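Local coordinates for cell division control protein Cdc48 (Mycobacterium smegmatis, PDB 5E7P), which is a Cdc48-type AAA ATPase with two ATPase modules that binds ADP and probably binds and hydrolyses ATP, at residues A133-V138 and V191-V196; A110-V115 and A182-G187; P423-A428 and I466-R471; D143-L148 and L178-V183; D293-G298 and V328-P333. One frame throughout, in Å; residues are numbered along the deposited sequence.

Interaction 1: A133-V138 and V191-V196; sequences ALLGKV and VQPNSV
Val191 meets the Leu134-Lys137 turn with both of its backbone polar groups. Val191 O accepts from Gly136 N at 2.7 Å. Its own N gives a hydrogen to Lys137 O at 3.1 Å, close to straight at 158°. Each partner is a turn with its own bonds: Lys137 N to Leu134 O closes the type II turn, with Gly136 at its third position, and Ser195 N to Gln192 O closes the type I turn, where Ser195 OG also accepts from Gln192 N. The oxygen of Gly136 is taken by Arg467.

The apolar contacts flank these two bonds. Val191 directs its side chain into the 133-138 turn, and CG2 lies 4.1 Å from Leu134 CB. Leu135 starts away from the partner, but chi1 of -165° sets CG anti to the backbone N, and chi2 of 61° brings CD1 back. Leu135 CD1 then rests against the ring of Pro193, 3.8 Å from CD, and also lies 3.6 Å from Val191 O, the carbonyl that Gly136 N grips.

Two beta turns are thus joined by backbone bonds and a small apolar seam, with Val191 reaching Met139 beyond it. Pro193, in the second turn, also touches the bound ADP and belongs to its pocket, so the paired turns lie beside the nucleotide site of the first AAA module.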
# COMPACT_ATOMS: atom_id res chain seq x y z
N ALA A 133 15.88 1.78 6.93
CA ALA A 133 15.99 3.12 7.48
C ALA A 133 15.31 4.18 6.60
O ALA A 133 14.87 5.21 7.10
CB ALA A 133 17.45 3.48 7.70
N LEU A 134 15.23 3.91 5.30
CA LEU A 134 14.68 4.88 4.36
C LEU A 134 13.34 4.44 3.79
O LEU A 134 12.85 5.02 2.83
CB LEU A 134 15.67 5.13 3.22
CG LEU A 134 16.99 5.79 3.60
CD1 LEU A 134 17.92 5.85 2.40
CD2 LEU A 134 16.75 7.18 4.16
N LEU A 135 12.75 3.42 4.40
CA LEU A 135 11.49 2.85 3.91
C LEU A 135 10.38 3.90 3.84
O LEU A 135 10.08 4.57 4.83
CB LEU A 135 11.06 1.69 4.80
CG LEU A 135 9.98 0.75 4.24
CD1 LEU A 135 10.45 0.08 2.96
CD2 LEU A 135 9.59 -0.29 5.28
N GLY A 136 9.80 4.05 2.65
CA GLY A 136 8.68 4.96 2.46
C GLY A 136 9.06 6.37 2.03
O GLY A 136 8.22 7.12 1.54
N LYS A 137 10.32 6.73 2.22
CA LYS A 137 10.77 8.09 1.91
C LYS A 137 10.99 8.31 0.42
O LYS A 137 11.34 7.39 -0.31
CB LYS A 137 12.04 8.43 2.70
CG LYS A 137 11.83 8.41 4.20
CD LYS A 137 12.99 9.06 4.94
CE LYS A 137 12.71 9.16 6.43
NZ LYS A 137 13.78 9.89 7.16
N VAL A 138 10.78 9.55 -0.03
CA VAL A 138 10.96 9.90 -1.44
C VAL A 138 12.40 10.30 -1.75
O VAL A 138 13.06 10.97 -0.96
CB VAL A 138 10.01 11.03 -1.88
CG1 VAL A 138 8.57 10.54 -1.93
CG2 VAL A 138 10.14 12.23 -0.96
N VAL A 191 11.16 4.57 -1.48
CA VAL A 191 11.76 3.31 -1.08
C VAL A 191 10.70 2.32 -0.59
O VAL A 191 10.01 2.57 0.40
CB VAL A 191 12.83 3.50 0.01
CG1 VAL A 191 13.45 2.16 0.38
CG2 VAL A 191 13.90 4.48 -0.45
N GLN A 192 10.58 1.22 -1.31
CA GLN A 192 9.59 0.19 -1.00
C GLN A 192 10.30 -1.09 -0.55
O GLN A 192 11.52 -1.22 -0.72
CB GLN A 192 8.73 -0.08 -2.24
CG GLN A 192 7.96 1.13 -2.71
CD GLN A 192 6.96 1.63 -1.68
OE1 GLN A 192 6.30 0.83 -1.02
NE2 GLN A 192 6.85 2.94 -1.54
N PRO A 193 9.56 -2.03 0.06
CA PRO A 193 10.19 -3.30 0.45
C PRO A 193 10.78 -4.07 -0.74
O PRO A 193 11.75 -4.80 -0.57
CB PRO A 193 9.03 -4.08 1.05
CG PRO A 193 8.11 -3.03 1.58
CD PRO A 193 8.20 -1.90 0.61
N ASN A 194 10.20 -3.90 -1.93
CA ASN A 194 10.72 -4.55 -3.13
C ASN A 194 11.76 -3.69 -3.85
O ASN A 194 12.14 -3.99 -4.98
CB ASN A 194 9.58 -4.94 -4.08
CG ASN A 194 8.72 -3.75 -4.49
OD1 ASN A 194 9.03 -2.61 -4.17
ND2 ASN A 194 7.64 -4.03 -5.21
N SER A 195 12.21 -2.63 -3.20
CA SER A 195 13.28 -1.81 -3.74
C SER A 195 14.61 -2.34 -3.26
O SER A 195 14.67 -3.12 -2.31
CB SER A 195 13.12 -0.35 -3.29
OG SER A 195 11.93 0.22 -3.79
N VAL A 196 15.68 -1.94 -3.93
CA VAL A 196 17.03 -2.21 -3.44
C VAL A 196 17.77 -0.89 -3.24
O VAL A 196 17.76 -0.03 -4.11
CB VAL A 196 17.81 -3.17 -4.37
CG1 VAL A 196 17.85 -2.65 -5.80
CG2 VAL A 196 19.22 -3.41 -3.84

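Interaction 2: A110-V115 and A182-G187; sequences ARSVTV and AVDPPG
The carbonyl oxygen of Asp184 collects several donors from the 110-112 backbone. Arg111 N is modelled at 2.5 Å from Asp184 O, a length too short to be weighed at this resolution. Ser112 N adds a weak bond to Asp184 O at 3.3 Å, and Ala110 CA directs a CH to the same oxygen. Further along, Thr114 N donates to Ala182 O at 2.8 Å, while Asp184 N to Ser112 O and Ala182 N to Thr114 O are weak.

These bonds make 112-115 and 182-184 antiparallel neighbours, their axes 4.7 Å apart, in the mixed four-stranded sheet that also holds strands 144-146 and 196-199. Ser112 with Asp184 and Thr114 with Ala182 are hydrogen-bonded pairs, and Val113 with Val183 is the non-hydrogen-bonded pair between them. On the face of the two valines, Val113 CG2 approaches Val183 CG1 and both side chains touch Val189. On the other face, Thr114 CB lies against Ala182 CB.

Arg111, just before Ser112, runs extended from CG to NE, and chi4 of 96° then swings CZ out of that line. The guanidinium presents its edge to Asp184, with NH2 3.0 Å from OD1 in a salt bridge whose two planes stand 47° apart. One guanidinium face is covered by CD of Pro185, whose peptide bond to Asp184 is cis. Arg111 NH1 also comes close to Arg339, a like charge.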
# COMPACT_ATOMS: atom_id res chain seq x y z
N ALA A 110 10.57 2.68 -6.21
CA ALA A 110 11.93 2.55 -6.73
C ALA A 110 12.28 1.10 -7.03
O ALA A 110 12.04 0.21 -6.21
CB ALA A 110 12.93 3.12 -5.75
N ARG A 111 12.84 0.86 -8.21
CA ARG A 111 13.46 -0.43 -8.48
C ARG A 111 14.76 -0.45 -7.70
O ARG A 111 15.08 -1.42 -7.02
CB ARG A 111 13.74 -0.61 -9.97
CG ARG A 111 12.49 -0.68 -10.83
CD ARG A 111 12.83 -0.98 -12.29
NE ARG A 111 11.71 -0.66 -13.18
CZ ARG A 111 11.60 0.48 -13.85
NH1 ARG A 111 10.55 0.69 -14.63
NH2 ARG A 111 12.53 1.41 -13.74
N SER A 112 15.50 0.65 -7.79
CA SER A 112 16.74 0.81 -7.05
C SER A 112 16.96 2.27 -6.68
O SER A 112 16.40 3.17 -7.30
CB SER A 112 17.93 0.30 -7.86
OG SER A 112 18.27 1.20 -8.90
N VAL A 113 17.78 2.48 -5.65
CA VAL A 113 18.25 3.81 -5.29
C VAL A 113 19.71 3.69 -4.89
O VAL A 113 20.04 2.97 -3.95
CB VAL A 113 17.48 4.42 -4.11
CG1 VAL A 113 18.14 5.72 -3.66
CG2 VAL A 113 16.02 4.65 -4.47
N THR A 114 20.59 4.38 -5.60
CA THR A 114 22.01 4.34 -5.27
C THR A 114 22.40 5.57 -4.46
O THR A 114 22.14 6.70 -4.86
CB THR A 114 22.89 4.24 -6.53
OG1 THR A 114 22.52 3.09 -7.29
CG2 THR A 114 24.36 4.12 -6.14
N VAL A 115 23.02 5.33 -3.30
CA VAL A 115 23.43 6.42 -2.43
C VAL A 115 24.94 6.43 -2.25
O VAL A 115 25.61 5.42 -2.47
CB VAL A 115 22.76 6.31 -1.04
CG1 VAL A 115 21.25 6.41 -1.17
CG2 VAL A 115 23.16 5.00 -0.37
N ALA A 182 21.76 8.06 -7.88
CA ALA A 182 20.94 7.44 -8.92
C ALA A 182 19.63 6.88 -8.37
O ALA A 182 19.57 6.39 -7.24
CB ALA A 182 21.72 6.34 -9.62
N VAL A 183 18.58 6.96 -9.19
CA VAL A 183 17.32 6.30 -8.89
C VAL A 183 16.83 5.56 -10.13
O VAL A 183 17.30 5.80 -11.24
CB VAL A 183 16.23 7.30 -8.44
CG1 VAL A 183 16.61 7.94 -7.11
CG2 VAL A 183 16.01 8.37 -9.50
N ASP A 184 15.88 4.65 -9.93
CA ASP A 184 15.32 3.87 -11.02
C ASP A 184 13.90 3.44 -10.66
O ASP A 184 13.70 2.77 -9.65
CB ASP A 184 16.19 2.64 -11.31
CG ASP A 184 15.78 1.91 -12.57
OD1 ASP A 184 15.25 2.56 -13.50
OD2 ASP A 184 15.98 0.67 -12.64
N PRO A 185 12.91 3.85 -11.47
CA PRO A 185 12.98 4.65 -12.70
C PRO A 185 13.40 6.10 -12.45
O PRO A 185 13.33 6.55 -11.30
CB PRO A 185 11.54 4.59 -13.23
CG PRO A 185 10.71 4.37 -12.02
CD PRO A 185 11.52 3.46 -11.15
N PRO A 186 13.86 6.81 -13.49
CA PRO A 186 14.28 8.20 -13.36
C PRO A 186 13.18 9.11 -12.82
O PRO A 186 12.00 8.82 -13.00
CB PRO A 186 14.63 8.60 -14.80
CG PRO A 186 14.99 7.33 -15.46
CD PRO A 186 14.09 6.29 -14.85
N GLY A 187 13.57 10.20 -12.17
CA GLY A 187 12.62 11.15 -11.62
C GLY A 187 12.58 11.12 -10.11
O GLY A 187 13.59 11.33 -9.45

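Interaction 3: P423-A428 and I466-R471; sequences PGFVVA and IRPLSR. With ADP (adenosine-5'-diphosphate), chain C.
Ser470 holds the carbonyl of Gly424 twice, once directly and once through a water. The hydroxyl OG donates to Gly424 O at 2.8 Å, approaching 32° out of the carbonyl plane. Ordered water 1 gives a hydrogen to the same Gly424 O and accepts one from Ser470 N, 2.8 Å from the water oxygen. The OG is placed for this by a chi1 of 61°, which sets it between the serine's own N and carbonyl carbon. In a largely buried spot, one acceptor therefore has two donors, and the serine backbone N is satisfied as well.

Next to this polar knot, CB of Pro468 lies over one face of the Phe425 ring. It stands 3.9 Å from the ring centroid, displaced toward the rim in a CH-pi contact, and Pro468 CG adds a touch 3.7 Å from Phe425 CE1. The ring also touches Leu430 and Val433 of helix 427-448.

Asp429 ties the two segments together further: one carboxylate oxygen takes Val426 N, the N-cap residue of that helix, in the manner of half a capping box, and the other takes Leu469 N.

From here the chain enters the nucleotide pocket. Val427 lays CG1 against ADP C8 at 3.6 Å and CG2 against N7, while Ala428 CB reaches the ribose at C4'. The Gly-Phe segment leading into a helix whose first residues line the adenosine resembles the lid-domain helix start of other AAA modules, here packed against the segment that runs on toward the second module.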
# COMPACT_ATOMS: atom_id res chain seq x y z
N PRO A 423 -5.25 3.89 11.43
CA PRO A 423 -5.79 2.96 10.43
C PRO A 423 -4.98 3.06 9.14
O PRO A 423 -4.42 4.11 8.84
CB PRO A 423 -7.22 3.47 10.22
CG PRO A 423 -7.12 4.93 10.48
CD PRO A 423 -6.10 5.09 11.58
N GLY A 424 -4.91 1.96 8.39
CA GLY A 424 -4.12 1.92 7.18
C GLY A 424 -2.64 1.70 7.45
O GLY A 424 -1.84 1.62 6.51
N PHE A 425 -2.28 1.59 8.72
CA PHE A 425 -0.90 1.34 9.11
C PHE A 425 -0.55 -0.15 9.07
O PHE A 425 -1.42 -1.00 9.20
CB PHE A 425 -0.63 1.87 10.52
CG PHE A 425 -0.20 3.30 10.56
CD1 PHE A 425 -1.02 4.30 10.05
CD2 PHE A 425 1.01 3.66 11.12
CE1 PHE A 425 -0.63 5.62 10.10
CE2 PHE A 425 1.41 4.98 11.17
CZ PHE A 425 0.59 5.96 10.66
N VAL A 426 0.73 -0.44 8.87
CA VAL A 426 1.23 -1.81 8.96
C VAL A 426 2.32 -1.85 10.02
O VAL A 426 2.70 -0.82 10.58
CB VAL A 426 1.80 -2.31 7.62
CG1 VAL A 426 0.72 -2.31 6.56
CG2 VAL A 426 2.98 -1.45 7.19
N VAL A 427 2.82 -3.05 10.32
CA VAL A 427 3.83 -3.21 11.36
C VAL A 427 5.10 -2.41 11.05
O VAL A 427 5.74 -1.87 11.96
CB VAL A 427 4.16 -4.71 11.61
CG1 VAL A 427 4.66 -5.39 10.34
CG2 VAL A 427 5.18 -4.85 12.74
N ALA A 428 5.44 -2.31 9.77
CA ALA A 428 6.61 -1.55 9.34
C ALA A 428 6.46 -0.09 9.76
O ALA A 428 7.40 0.51 10.28
CB ALA A 428 6.79 -1.66 7.84
N ILE A 466 5.40 10.49 10.66
CA ILE A 466 5.54 9.17 10.05
C ILE A 466 4.43 8.87 9.05
O ILE A 466 3.26 8.76 9.42
CB ILE A 466 5.59 8.05 11.11
CG1 ILE A 466 6.78 8.26 12.04
CG2 ILE A 466 5.66 6.69 10.43
CD1 ILE A 466 8.11 8.33 11.32
N ARG A 467 4.80 8.72 7.78
CA ARG A 467 3.83 8.38 6.75
C ARG A 467 3.69 6.87 6.62
O ARG A 467 4.68 6.16 6.44
CB ARG A 467 4.23 8.97 5.40
CG ARG A 467 3.24 8.63 4.29
CD ARG A 467 3.58 9.30 2.98
NE ARG A 467 4.79 8.77 2.37
CZ ARG A 467 5.18 9.06 1.13
NH1 ARG A 467 4.45 9.86 0.37
NH2 ARG A 467 6.30 8.54 0.64
N PRO A 468 2.45 6.37 6.73
CA PRO A 468 2.19 4.94 6.50
C PRO A 468 2.53 4.56 5.07
O PRO A 468 2.30 5.34 4.15
CB PRO A 468 0.68 4.82 6.74
CG PRO A 468 0.14 6.20 6.56
CD PRO A 468 1.22 7.12 7.04
N LEU A 469 3.10 3.36 4.91
CA LEU A 469 3.52 2.85 3.61
C LEU A 469 2.36 2.83 2.62
O LEU A 469 2.55 2.99 1.42
CB LEU A 469 4.11 1.44 3.78
CG LEU A 469 5.37 1.09 3.00
CD1 LEU A 469 6.43 2.15 3.20
CD2 LEU A 469 5.89 -0.27 3.43
N SER A 470 1.14 2.66 3.14
CA SER A 470 -0.06 2.65 2.31
C SER A 470 -0.33 4.01 1.66
O SER A 470 -1.14 4.11 0.74
CB SER A 470 -1.26 2.23 3.15
OG SER A 470 -1.47 3.15 4.21
N ARG A 471 0.35 5.05 2.13
CA ARG A 471 0.18 6.39 1.56
C ARG A 471 1.39 6.85 0.76
O ARG A 471 1.48 8.02 0.39
CB ARG A 471 -0.11 7.40 2.67
CG ARG A 471 -1.39 7.12 3.45
CD ARG A 471 -2.62 7.46 2.63
NE ARG A 471 -2.94 8.88 2.70
CZ ARG A 471 -3.69 9.42 3.66
NH1 ARG A 471 -4.19 8.66 4.62
NH2 ARG A 471 -3.94 10.72 3.66
PB ADP C . 6.70 -7.47 3.97
O1B ADP C . 6.90 -6.30 3.04
O2B ADP C . 7.63 -8.62 3.71
O3B ADP C . 5.26 -7.88 4.16
PA ADP C . 8.30 -7.57 6.29
O1A ADP C . 9.64 -7.24 5.67
O2A ADP C . 7.94 -9.01 6.54
O3A ADP C . 7.18 -6.86 5.38
O5' ADP C . 8.19 -6.73 7.65
C5' ADP C . 7.98 -5.33 7.56
C4' ADP C . 8.98 -4.67 8.50
O4' ADP C . 8.47 -4.72 9.83
C3' ADP C . 10.30 -5.43 8.48
O3' ADP C . 11.38 -4.52 8.22
C2' ADP C . 10.45 -6.04 9.86
O2' ADP C . 11.76 -5.78 10.36
C1' ADP C . 9.40 -5.35 10.71
N9 ADP C . 8.66 -6.31 11.56
C8 ADP C . 7.72 -7.18 11.14
N7 ADP C . 7.24 -7.91 12.17
C5 ADP C . 7.87 -7.50 13.29
C6 ADP C . 7.85 -7.84 14.73
N6 ADP C . 7.02 -8.80 15.20
N1 ADP C . 8.69 -7.18 15.56
C2 ADP C . 9.52 -6.22 15.11
N3 ADP C . 9.59 -5.86 13.81
C4 ADP C . 8.81 -6.45 12.87
O HOH W 1 0.83 1.19 5.47

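Interaction 4: D143-L148 and L178-V183; sequences DTVSLL and LTVTAV
Val145 and Leu178 form the hydrogen-bonded pair of this antiparallel edge. Leu178 N donates to Val145 O at 2.8 Å, and Val145 N to Leu178 O at 3.0 Å. A third bond runs from Val180 N to Asp143 O at 2.9 Å. CA-H contacts join the ladder, from Thr144 to Leu178 O and from Thr179 to Asp143 O.

Side chains line both faces. Leu178 CD1 meets Leu147 CD2 at 3.9 Å, and Val145 CG2 approaches Leu178 CB and, more loosely, Val180 CG2. On the other face, Thr144 OG1 lies 3.8 Å from Thr179 CG2. With Thr179 OG1 at chi1 56°, CG2 falls anti to the carbonyl carbon, on the side of Thr144 OG1.

Second-shell residues set the frame. Met139 packs on Val145 and Val180, Leu134 packs on Leu147, and Asn91 OD1 takes Thr144 N. Farther along strand 177-184, Thr181 and Ala182 both face Thr114 in a classic beta bulge.

No charged pair crosses here: the short outermost strand 144-146 is held to the sheet by main-chain bonds, and by aliphatic contacts on the face that carries Val145 and Leu178.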
# COMPACT_ATOMS: atom_id res chain seq x y z
N ASP A 143 19.79 14.59 -4.17
CA ASP A 143 19.27 14.92 -2.84
C ASP A 143 20.21 14.51 -1.72
O ASP A 143 20.97 13.55 -1.85
CB ASP A 143 17.91 14.24 -2.62
CG ASP A 143 16.77 14.98 -3.29
OD1 ASP A 143 17.03 15.70 -4.28
OD2 ASP A 143 15.62 14.83 -2.84
N THR A 144 20.16 15.25 -0.62
CA THR A 144 20.85 14.86 0.60
C THR A 144 19.84 14.28 1.58
O THR A 144 18.94 14.98 2.04
CB THR A 144 21.57 16.05 1.26
OG1 THR A 144 22.65 16.48 0.42
CG2 THR A 144 22.13 15.64 2.61
N VAL A 145 19.97 12.99 1.87
CA VAL A 145 19.07 12.33 2.81
C VAL A 145 19.79 11.97 4.11
O VAL A 145 20.99 11.72 4.12
CB VAL A 145 18.44 11.06 2.22
CG1 VAL A 145 17.42 11.42 1.16
CG2 VAL A 145 19.51 10.15 1.65
N SER A 146 19.03 11.95 5.20
CA SER A 146 19.57 11.57 6.50
C SER A 146 18.91 10.29 6.98
O SER A 146 17.68 10.17 6.96
CB SER A 146 19.34 12.70 7.51
OG SER A 146 17.98 13.08 7.52
N LEU A 147 19.72 9.33 7.41
CA LEU A 147 19.20 8.07 7.93
C LEU A 147 18.58 8.27 9.31
O LEU A 147 17.63 7.59 9.68
CB LEU A 147 20.30 7.02 8.01
CG LEU A 147 21.00 6.62 6.71
CD1 LEU A 147 21.94 5.44 6.95
CD2 LEU A 147 19.98 6.30 5.63
N LEU A 148 19.14 9.22 10.07
CA LEU A 148 18.69 9.48 11.43
C LEU A 148 18.77 10.98 11.71
O LEU A 148 19.81 11.60 11.49
CB LEU A 148 19.55 8.70 12.42
CG LEU A 148 18.87 8.27 13.72
CD1 LEU A 148 17.73 7.31 13.43
CD2 LEU A 148 19.88 7.64 14.66
N LEU A 178 23.74 11.32 3.53
CA LEU A 178 24.14 10.68 2.28
C LEU A 178 23.62 11.49 1.10
O LEU A 178 22.81 12.41 1.28
CB LEU A 178 23.57 9.27 2.21
CG LEU A 178 23.80 8.38 3.43
CD1 LEU A 178 23.00 7.09 3.31
CD2 LEU A 178 25.28 8.08 3.61
N THR A 179 24.08 11.16 -0.10
CA THR A 179 23.56 11.78 -1.31
C THR A 179 23.06 10.72 -2.28
O THR A 179 23.62 9.63 -2.36
CB THR A 179 24.60 12.67 -2.02
OG1 THR A 179 25.78 11.92 -2.29
CG2 THR A 179 24.96 13.87 -1.14
N VAL A 180 21.99 11.04 -3.00
CA VAL A 180 21.41 10.12 -3.97
C VAL A 180 22.07 10.31 -5.33
O VAL A 180 21.86 11.33 -5.98
CB VAL A 180 19.89 10.33 -4.10
CG1 VAL A 180 19.30 9.33 -5.08
CG2 VAL A 180 19.22 10.21 -2.73
N THR A 181 22.85 9.33 -5.76
CA THR A 181 23.58 9.42 -7.02
C THR A 181 22.78 8.86 -8.19
O THR A 181 23.09 9.15 -9.35
CB THR A 181 24.93 8.70 -6.95
OG1 THR A 181 24.73 7.29 -7.02
CG2 THR A 181 25.65 9.04 -5.65
N ALA A 182 21.76 8.06 -7.88
CA ALA A 182 20.94 7.44 -8.92
C ALA A 182 19.63 6.88 -8.37
O ALA A 182 19.57 6.39 -7.24
CB ALA A 182 21.72 6.34 -9.62
N VAL A 183 18.58 6.96 -9.19
CA VAL A 183 17.32 6.30 -8.89
C VAL A 183 16.83 5.56 -10.13
O VAL A 183 17.30 5.80 -11.24
CB VAL A 183 16.23 7.30 -8.44
CG1 VAL A 183 16.61 7.94 -7.11
CG2 VAL A 183 16.01 8.37 -9.50

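Interaction 5: D293-G298 and V328-P333; sequences DGPEVG and VDALLP
Ala330 points its CB at Pro295, at the first turn of helix 294-299, 3.7 Å from Pro295 CA and 4.1 Å from CG of the same ring, while the proline ring itself starts away from the partner. Leu331 comes in alongside: its CB sits 3.8 Å from Gly294 O, and chi1 of 170° sets CG anti to the backbone N. Leu331 CD1 touches Val297 CG1 at 3.9 Å, the two side chains meeting at a slant. Arg305 of the following helix packs on both.

This is the P-loop fold of the first AAA module. Helix 294-299 leaves strand 289-293, with Asp293 as N-cap, and 328-333 leaves the neighbouring parallel strand 321-326, at the place where AAA proteins carry the Walker B motif.

The backbones come near at two glycines. Gly298 CA approaches Leu331 CA to 4.3 Å, and Gly294 CA lies 4.9 Å from Val328 CA. No direct hydrogen bond spans the two segments, but water 2 donates to Gly298 O (3.2 Å) and to Ala330 O. Asp329 OD2 accepts from Asn194 ND2.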
# COMPACT_ATOMS: atom_id res chain seq x y z
N ASP A 293 17.40 -12.31 -1.56
CA ASP A 293 16.68 -11.04 -1.56
C ASP A 293 16.36 -10.67 -3.00
O ASP A 293 17.24 -10.25 -3.75
CB ASP A 293 17.50 -9.93 -0.90
CG ASP A 293 16.73 -8.63 -0.78
OD1 ASP A 293 15.52 -8.69 -0.48
OD2 ASP A 293 17.32 -7.56 -1.00
N GLY A 294 15.09 -10.84 -3.37
CA GLY A 294 14.61 -10.53 -4.71
C GLY A 294 15.13 -9.26 -5.35
O GLY A 294 15.60 -9.29 -6.49
N PRO A 295 15.03 -8.12 -4.64
CA PRO A 295 15.53 -6.86 -5.21
C PRO A 295 17.04 -6.85 -5.44
O PRO A 295 17.48 -6.37 -6.49
CB PRO A 295 15.16 -5.83 -4.14
CG PRO A 295 13.99 -6.42 -3.45
CD PRO A 295 14.25 -7.89 -3.42
N GLU A 296 17.83 -7.37 -4.50
CA GLU A 296 19.28 -7.40 -4.66
C GLU A 296 19.70 -8.26 -5.85
O GLU A 296 20.59 -7.88 -6.61
CB GLU A 296 19.97 -7.90 -3.39
CG GLU A 296 20.14 -6.83 -2.31
CD GLU A 296 20.99 -7.31 -1.15
OE1 GLU A 296 21.71 -8.32 -1.31
OE2 GLU A 296 20.93 -6.68 -0.07
N VAL A 297 19.06 -9.41 -6.00
CA VAL A 297 19.35 -10.30 -7.11
C VAL A 297 18.85 -9.71 -8.43
O VAL A 297 19.55 -9.75 -9.44
CB VAL A 297 18.73 -11.70 -6.91
CG1 VAL A 297 19.11 -12.62 -8.05
CG2 VAL A 297 19.17 -12.28 -5.58
N GLY A 298 17.64 -9.16 -8.40
CA GLY A 298 17.06 -8.53 -9.58
C GLY A 298 17.88 -7.38 -10.14
O GLY A 298 17.79 -7.06 -11.33
N VAL A 328 9.75 -11.34 -4.81
CA VAL A 328 10.17 -11.96 -6.05
C VAL A 328 9.72 -11.16 -7.28
O VAL A 328 10.17 -11.41 -8.40
CB VAL A 328 9.64 -13.42 -6.13
CG1 VAL A 328 8.13 -13.43 -6.37
CG2 VAL A 328 10.37 -14.23 -7.21
N ASP A 329 8.86 -10.17 -7.07
CA ASP A 329 8.38 -9.35 -8.19
C ASP A 329 9.49 -8.46 -8.76
O ASP A 329 9.40 -8.01 -9.90
CB ASP A 329 7.15 -8.53 -7.80
CG ASP A 329 7.37 -7.72 -6.54
OD1 ASP A 329 8.00 -8.23 -5.60
OD2 ASP A 329 6.89 -6.56 -6.50
N ALA A 330 10.52 -8.21 -7.96
CA ALA A 330 11.68 -7.47 -8.43
C ALA A 330 12.60 -8.37 -9.25
O ALA A 330 13.31 -7.91 -10.14
CB ALA A 330 12.44 -6.86 -7.27
N LEU A 331 12.58 -9.67 -8.94
CA LEU A 331 13.38 -10.66 -9.65
C LEU A 331 12.64 -11.22 -10.87
O LEU A 331 13.24 -11.46 -11.91
CB LEU A 331 13.78 -11.79 -8.71
CG LEU A 331 14.43 -13.04 -9.31
CD1 LEU A 331 15.77 -12.70 -9.97
CD2 LEU A 331 14.61 -14.12 -8.25
N LEU A 332 11.33 -11.43 -10.73
CA LEU A 332 10.52 -11.94 -11.83
C LEU A 332 9.31 -11.05 -12.11
O LEU A 332 8.18 -11.43 -11.83
CB LEU A 332 10.06 -13.37 -11.55
CG LEU A 332 11.12 -14.47 -11.56
CD1 LEU A 332 10.53 -15.79 -11.13
CD2 LEU A 332 11.75 -14.60 -12.93
N PRO A 333 9.55 -9.86 -12.70
CA PRO A 333 8.48 -8.90 -12.98
C PRO A 333 7.50 -9.44 -14.01
O PRO A 333 7.90 -10.18 -14.91
CB PRO A 333 9.22 -7.69 -13.56
CG PRO A 333 10.69 -7.94 -13.28
CD PRO A 333 10.84 -9.42 -13.25
O HOH W 2 15.19 -8.16 -12.81

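How the interactions relate
Interaction 1 is the meeting point, touching the other four: Val196 O probably bonds Val113 N of interaction 2, Gly136 CA packs on Leu469 of interaction 3, Lys137 NZ comes near Ser146 O of interaction 4, and Ser195 O lies against Pro295 of interaction 5. Interactions 1, 2 and 4 are partly buried, 3 and 5 buried. Interactions 2 and 4 share strand 177-184 and lie in one sheet; the former adds a salt bridge beside its ladder, the latter none. Interactions 3 and 5 each use a water, but their centres are about 23 Å apart. Interactions 1 and 3 contribute residues to the same ADP pocket, whereas 2 and 4 lie away from the annotated sites.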